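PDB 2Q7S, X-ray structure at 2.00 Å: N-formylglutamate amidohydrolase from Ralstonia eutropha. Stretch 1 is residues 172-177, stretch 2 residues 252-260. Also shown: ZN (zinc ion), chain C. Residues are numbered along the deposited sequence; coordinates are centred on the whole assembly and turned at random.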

# COMPACT_ATOMS: atom_id res chain seq x y z
N HIS A 172 0.97 -0.51 4.15
CA HIS A 172 0.36 0.79 4.42
C HIS A 172 0.58 1.24 5.84
O HIS A 172 1.03 0.49 6.70
CB HIS A 172 -1.18 0.73 4.18
CG HIS A 172 -1.52 0.39 2.79
ND1 HIS A 172 -1.82 1.35 1.85
CD2 HIS A 172 -1.49 -0.79 2.15
CE1 HIS A 172 -1.99 0.76 0.69
NE2 HIS A 172 -1.80 -0.54 0.84
N SER A 173 0.29 2.50 6.04
CA SER A 173 -0.01 3.03 7.37
C SER A 173 -1.30 3.84 7.36
O SER A 173 -1.72 4.38 6.35
CB SER A 173 1.16 3.88 7.88
OG SER A 173 1.24 5.08 7.17
N MSE A 174 -1.87 4.01 8.53
CA MSE A 174 -3.15 4.63 8.66
C MSE A 174 -3.14 5.62 9.84
O MSE A 174 -2.41 5.42 10.84
CB MSE A 174 -4.20 3.52 8.84
CG MSE A 174 -3.85 2.50 9.86
SE MSE A 174 -5.26 1.20 10.20
CE MSE A 174 -4.30 0.58 11.76
N PRO A 175 -3.96 6.68 9.74
CA PRO A 175 -4.09 7.63 10.82
C PRO A 175 -4.89 7.09 11.98
O PRO A 175 -5.65 6.11 11.85
CB PRO A 175 -4.81 8.81 10.15
CG PRO A 175 -5.59 8.17 9.09
CD PRO A 175 -4.79 7.04 8.58
N ASN A 176 -4.73 7.73 13.13
CA ASN A 176 -5.36 7.25 14.32
C ASN A 176 -6.89 7.35 14.21
O ASN A 176 -7.64 6.55 14.78
CB ASN A 176 -4.83 8.04 15.51
CG ASN A 176 -4.43 7.15 16.67
OD1 ASN A 176 -4.12 5.98 16.50
ND2 ASN A 176 -4.46 7.71 17.87
N ASN A 177 -7.34 8.32 13.44
CA ASN A 177 -8.76 8.51 13.22
C ASN A 177 -9.25 7.88 11.92
O ASN A 177 -10.18 8.38 11.32
CB ASN A 177 -9.12 10.00 13.31
CG ASN A 177 -8.52 10.83 12.20
OD1 ASN A 177 -7.74 10.34 11.38
ND2 ASN A 177 -8.88 12.10 12.16
ZN ZN C . -1.99 3.29 2.22
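Stretch 2 252-260: RRPLYMEEG

Stretch 2 meets stretch 1 through a single parallel beta bridge, then turns and folds back so that polar side chains tie it to the zinc-binding strand and the loop that follows. The bridge pairs Met174 with Arg252, with CA atoms 5.0 Å apart. The next pair in register, Pro175 and Arg253, has its CA atoms at 5.5 Å. The one backbone-to-backbone hydrogen bond runs from Arg253 N to Met174 O, at 2.8 Å. Met174 and Arg252 project to the same face of the sheet, and the selenomethionine methyl packs against its partner, with Met174 CE 3.6 Å from Arg252 N and 4.0 Å from Arg252 CB.

Residues 253-255 form a 3-10 segment, so the chain leaves the strand direction directly after the bridge. Leu255 N bonds to Arg252 O at 3.1 Å, and Tyr256 N to Arg253 O at 3.0 Å. This turn lets Arg253 and Tyr256 converge on one hydroxyl. Ser173 OG accepts from Arg253 NE at 3.0 Å and donates to Tyr256 OH at 2.7 Å. The extended Arg253 side chain crosses stretch 1, and one face of its guanidinium is covered by Met174 C and Pro175 CD; Pro175 CD is 3.6 Å from Arg253 NH1.

Beyond the strand, two more hydrogen bonds hold the loop. Arg252 NH1 donates to Asn176 OD1 at 2.8 Å. Glu259 reaches back, and its OE2 accepts from Asn176 N at 3.1 Å, while its OE1 lies 3.4 Å from Pro175 CB. A water extends this link: it donates to Glu259 OE2 and accepts from Asn177 N.

His172 does not touch stretch 2. Its CA-to-CB bond points sideways and the imidazole end turns from stretch 2; His172 ND1 binds the zinc ion ZN at 2.0 Å.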

# COMPACT_ATOMS: atom_id res chain seq x y z
N ARG A 252 -0.87 1.49 12.29
CA ARG A 252 -1.29 2.73 12.95
C ARG A 252 -0.06 3.69 13.06
O ARG A 252 0.93 3.44 13.73
CB ARG A 252 -1.86 2.41 14.33
CG ARG A 252 -2.74 3.47 14.99
CD ARG A 252 -3.48 2.87 16.20
NE ARG A 252 -2.61 2.42 17.28
CZ ARG A 252 -2.23 3.19 18.30
NH1 ARG A 252 -2.60 4.46 18.36
NH2 ARG A 252 -1.47 2.70 19.26
N ARG A 253 -0.17 4.82 12.41
CA ARG A 253 0.91 5.80 12.23
C ARG A 253 1.61 6.30 13.48
O ARG A 253 2.84 6.45 13.43
CB ARG A 253 0.39 6.99 11.40
CG ARG A 253 0.38 6.70 9.91
CD ARG A 253 -0.41 7.76 9.14
NE ARG A 253 -0.67 7.38 7.76
CZ ARG A 253 -1.51 8.06 6.98
NH1 ARG A 253 -2.09 9.13 7.46
NH2 ARG A 253 -1.71 7.69 5.75
N PRO A 254 0.87 6.55 14.60
CA PRO A 254 1.50 7.01 15.84
C PRO A 254 2.59 6.10 16.34
O PRO A 254 3.51 6.56 17.00
CB PRO A 254 0.33 7.08 16.85
CG PRO A 254 -0.81 7.27 16.08
CD PRO A 254 -0.59 6.48 14.77
N LEU A 255 2.50 4.83 15.96
CA LEU A 255 3.53 3.83 16.28
C LEU A 255 4.94 4.19 15.80
O LEU A 255 5.90 3.64 16.29
CB LEU A 255 3.16 2.48 15.68
CG LEU A 255 1.91 1.77 16.24
CD1 LEU A 255 1.76 0.43 15.56
CD2 LEU A 255 2.05 1.58 17.72
N TYR A 256 5.05 5.03 14.78
CA TYR A 256 6.37 5.32 14.21
C TYR A 256 6.65 6.76 13.80
O TYR A 256 7.81 7.11 13.68
CB TYR A 256 6.63 4.38 13.01
CG TYR A 256 5.84 4.67 11.77
CD1 TYR A 256 4.60 4.08 11.57
CD2 TYR A 256 6.34 5.50 10.80
CE1 TYR A 256 3.90 4.31 10.40
CE2 TYR A 256 5.64 5.77 9.66
CZ TYR A 256 4.41 5.15 9.44
OH TYR A 256 3.72 5.41 8.28
N MSE A 257 5.62 7.59 13.64
CA MSE A 257 5.81 8.98 13.25
C MSE A 257 4.86 9.90 13.97
O MSE A 257 3.85 9.47 14.56
CB MSE A 257 5.61 9.15 11.74
CG MSE A 257 4.30 8.62 11.28
SE MSE A 257 3.87 8.97 9.41
CE MSE A 257 2.54 10.35 9.54
N GLU A 258 5.19 11.18 13.88
CA GLU A 258 4.33 12.26 14.37
C GLU A 258 3.45 12.72 13.23
O GLU A 258 3.93 13.22 12.22
CB GLU A 258 5.17 13.41 14.91
CG GLU A 258 6.01 13.05 16.09
CD GLU A 258 5.15 12.63 17.27
OE1 GLU A 258 4.20 13.39 17.60
OE2 GLU A 258 5.41 11.57 17.88
N GLU A 259 2.15 12.52 13.39
CA GLU A 259 1.21 12.74 12.27
C GLU A 259 1.20 14.18 11.75
O GLU A 259 1.01 14.41 10.56
CB GLU A 259 -0.19 12.26 12.65
CG GLU A 259 -0.25 10.70 12.92
CD GLU A 259 -1.61 10.11 12.56
OE1 GLU A 259 -1.91 10.14 11.33
OE2 GLU A 259 -2.37 9.66 13.48
N GLY A 260 1.45 15.15 12.62
CA GLY A 260 1.55 16.54 12.17
C GLY A 260 2.77 16.81 11.31
O GLY A 260 2.62 17.16 10.16
O HOH W 1 -5.39 10.75 13.28